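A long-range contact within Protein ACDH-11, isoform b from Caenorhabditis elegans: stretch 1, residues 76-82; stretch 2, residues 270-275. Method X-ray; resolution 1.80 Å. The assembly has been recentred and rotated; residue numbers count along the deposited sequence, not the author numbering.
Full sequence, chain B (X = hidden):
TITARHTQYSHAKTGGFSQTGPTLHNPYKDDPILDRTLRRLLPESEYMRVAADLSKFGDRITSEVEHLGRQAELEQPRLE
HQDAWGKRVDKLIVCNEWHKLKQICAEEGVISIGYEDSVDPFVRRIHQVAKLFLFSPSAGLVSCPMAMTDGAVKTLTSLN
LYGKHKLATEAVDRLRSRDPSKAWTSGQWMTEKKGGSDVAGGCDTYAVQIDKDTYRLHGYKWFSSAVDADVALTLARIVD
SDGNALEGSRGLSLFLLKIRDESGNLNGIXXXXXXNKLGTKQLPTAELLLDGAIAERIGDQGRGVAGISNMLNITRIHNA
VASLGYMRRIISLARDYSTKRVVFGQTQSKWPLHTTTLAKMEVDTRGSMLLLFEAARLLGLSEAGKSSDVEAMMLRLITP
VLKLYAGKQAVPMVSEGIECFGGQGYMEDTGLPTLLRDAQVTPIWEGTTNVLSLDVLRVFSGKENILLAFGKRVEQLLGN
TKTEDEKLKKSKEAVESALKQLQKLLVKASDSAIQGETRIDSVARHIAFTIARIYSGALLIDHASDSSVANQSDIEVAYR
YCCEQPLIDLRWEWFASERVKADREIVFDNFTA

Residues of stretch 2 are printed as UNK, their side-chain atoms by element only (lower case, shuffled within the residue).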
# COMPACT_ATOMS: atom_id res chain seq x y z
N GLN B 76 6.69 -8.55 1.37
CA GLN B 76 8.07 -8.09 1.50
C GLN B 76 8.36 -7.51 2.86
O GLN B 76 7.46 -7.11 3.56
CB GLN B 76 8.29 -7.03 0.43
CG GLN B 76 8.16 -7.65 -0.96
CD GLN B 76 8.06 -6.59 -2.09
OE1 GLN B 76 8.44 -5.42 -1.92
NE2 GLN B 76 7.63 -7.06 -3.23
N PRO B 77 9.61 -7.49 3.26
CA PRO B 77 9.99 -7.00 4.58
C PRO B 77 9.68 -5.53 4.79
O PRO B 77 9.76 -4.74 3.82
CB PRO B 77 11.51 -7.19 4.63
CG PRO B 77 11.87 -7.89 3.42
CD PRO B 77 10.75 -8.04 2.51
N ARG B 78 9.43 -5.17 6.02
CA ARG B 78 9.20 -3.79 6.41
C ARG B 78 9.97 -3.50 7.66
O ARG B 78 10.39 -4.41 8.40
CB ARG B 78 7.68 -3.53 6.69
CG ARG B 78 6.81 -3.85 5.50
CD ARG B 78 5.29 -3.60 5.76
NE ARG B 78 4.54 -4.74 6.32
CZ ARG B 78 4.11 -4.78 7.58
NH1 ARG B 78 4.40 -3.80 8.43
NH2 ARG B 78 3.38 -5.81 8.01
N LEU B 79 10.23 -2.21 7.87
CA LEU B 79 11.01 -1.68 8.99
C LEU B 79 10.22 -0.61 9.71
O LEU B 79 9.67 0.30 9.05
CB LEU B 79 12.34 -1.12 8.49
CG LEU B 79 13.15 -0.33 9.48
CD1 LEU B 79 13.59 -1.25 10.62
CD2 LEU B 79 14.36 0.39 8.82
N GLU B 80 10.09 -0.71 11.02
CA GLU B 80 9.52 0.35 11.86
C GLU B 80 10.51 0.84 12.82
O GLU B 80 10.96 0.10 13.68
CB GLU B 80 8.32 -0.16 12.63
CG GLU B 80 7.19 -0.56 11.72
CD GLU B 80 5.97 -1.20 12.40
OE1 GLU B 80 5.95 -1.39 13.63
OE2 GLU B 80 5.05 -1.55 11.64
N HIS B 81 10.85 2.11 12.68
CA HIS B 81 11.86 2.71 13.51
C HIS B 81 11.45 2.76 14.96
O HIS B 81 12.27 2.44 15.81
CB HIS B 81 12.21 4.16 13.10
CG HIS B 81 12.93 4.28 11.77
ND1 HIS B 81 13.91 3.40 11.35
CD2 HIS B 81 12.84 5.23 10.81
CE1 HIS B 81 14.38 3.78 10.17
NE2 HIS B 81 13.73 4.88 9.81
N GLN B 82 10.24 3.26 15.21
CA GLN B 82 9.76 3.55 16.55
C GLN B 82 8.56 2.65 16.85
O GLN B 82 7.86 2.18 15.94
CB GLN B 82 9.25 5.04 16.65
CG GLN B 82 9.94 6.08 15.73
CD GLN B 82 11.41 6.33 16.03
OE1 GLN B 82 12.24 6.70 15.13
NE2 GLN B 82 11.76 6.08 17.25
N UNK B 270 21.57 1.04 14.27
CA UNK B 270 20.25 1.53 13.89
C UNK B 270 20.07 1.27 12.43
O UNK B 270 21.05 1.42 11.61
c UNK B 270 19.47 4.85 15.78
c UNK B 270 20.10 3.04 14.16
c UNK B 270 19.74 3.36 15.59
n UNK B 270 19.26 5.24 16.96
o UNK B 270 19.52 5.59 14.84
N UNK B 271 18.89 0.83 12.05
CA UNK B 271 18.64 0.61 10.67
C UNK B 271 18.03 1.90 10.10
O UNK B 271 16.89 2.31 10.44
c UNK B 271 17.60 -4.49 11.60
c UNK B 271 17.70 -0.55 10.47
s UNK B 271 17.05 -3.25 10.45
c UNK B 271 18.12 -1.90 11.07
N UNK B 272 18.74 2.54 9.22
CA UNK B 272 18.30 3.82 8.70
C UNK B 272 17.10 3.65 7.79
O UNK B 272 16.16 4.45 7.90
c UNK B 272 20.60 4.81 8.95
c UNK B 272 19.46 4.57 7.98
c UNK B 272 18.99 5.90 7.41
N UNK B 273 17.14 2.71 6.86
CA UNK B 273 16.06 2.36 5.96
C UNK B 273 16.28 1.02 5.32
O UNK B 273 17.40 0.50 5.36
n UNK B 273 16.36 4.64 2.09
n UNK B 273 17.88 4.19 0.44
c UNK B 273 17.27 4.70 3.14
c UNK B 273 15.90 3.44 4.84
c UNK B 273 16.67 4.38 0.82
n UNK B 273 15.71 4.39 -0.09
c UNK B 273 17.12 3.45 3.97
N UNK B 274 15.24 0.42 4.76
CA UNK B 274 15.39 -0.67 3.87
C UNK B 274 15.55 -0.14 2.44
O UNK B 274 14.88 0.88 2.09
c UNK B 274 12.86 -3.29 5.19
c UNK B 274 14.25 -1.67 3.91
c UNK B 274 15.32 -2.96 5.79
c UNK B 274 14.06 -2.33 5.27
N UNK B 275 16.41 -0.78 1.66
CA UNK B 275 16.50 -0.45 0.24
C UNK B 275 15.21 -0.79 -0.50
O UNK B 275 14.47 -1.75 -0.19
n UNK B 275 21.47 1.96 0.21
c UNK B 275 19.04 -0.93 0.12
c UNK B 275 17.66 -1.18 -0.44
c UNK B 275 19.46 0.54 -0.04
c UNK B 275 20.91 0.61 0.35

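Position 270 carries five side-chain atoms: three carbons in sequence, the third bonded to one oxygen and one nitrogen. Its CA-to-CB bond points sideways, and it buries no surface on the first stretch; the nearest side-chain approach is CB of position 270 to His81 ND1, 6.8 Å. The planar terminus is an amide, and the three-carbon length makes the residue Gln270.

Position 271 has four side-chain atoms, two carbons, a sulfur and a last carbon, in an unbranched chain. Its CA-to-CB bond points sideways. CB of position 271 lies 3.8 Å from Leu79 CD2, and the sulfur of position 271 still passes 4.0 Å from Leu79 CD1, although the end of the chain leads away. The backbone O of position 271 lies 3.6 Å from Leu79 CD2 and 2.9 Å from His81 CE1. A sulfur between two carbons is a thioether, so this is Met271, with chi1, chi2 and chi3 m, t and t.

Position 272 shows three carbons, one bonded to CA and carrying the other two. Its CB points away, and the closest side-chain atom, CB of position 272, is 5.6 Å from His81 CE1, so the backbone makes the approach: O of position 272 is 3.0 Å from His81 CE1 and 3.1 Å from His81 NE2. The geometry leaves open whether the latter pair is a hydrogen bond. Branching at CB without any heteroatom identifies Val272.

Position 273 has seven side-chain atoms: three carbons, a nitrogen, then a carbon bearing two more nitrogens. CB again points away, and what meets the first stretch is the main chain, with CA of position 273 3.9 Å from Leu79 CD2. The terminal group is a guanidinium, hence Arg273, whose NH1 and NH2 are hydrogen-bonded elsewhere in the structure.

Position 274 has four carbons, forked at the second. Here the CA-to-CB bond points toward the first stretch. The fork carbon of position 274 lies 3.8 Å from Leu79 CB, and one branch carbon of position 274 is 3.7 Å from Pro77 O and 4.2 Å from Pro77 CB. The fork gives Leu274, with chi1 m and chi2 t; that branch carbon is CD1.

Position 275 ends the stretch with four carbons in a row and a terminal nitrogen, out of reach of the first stretch. This is the signature of Lys275, whose NZ is hydrogen-bonded elsewhere.

The two strands run roughly antiparallel, at 148° between their N-to-C directions. No clear hydrogen bond links the stretches, so the contact is not a backbone ladder; it relies chiefly on apolar packing. Leu79 and Leu274 face each other with CA atoms 6.8 Å apart and have the largest covered areas, 82 and 70 Å² of the 291 Å² total. Farther along, the His81 ring presents its edge to the carbonyls of Met271 and Val272, both near the ring plane. His81 ND1 lies 3.3 Å from Met271 O, but the angle is too poor for a hydrogen bond.

Stretch 2 270-275: QMVRLK
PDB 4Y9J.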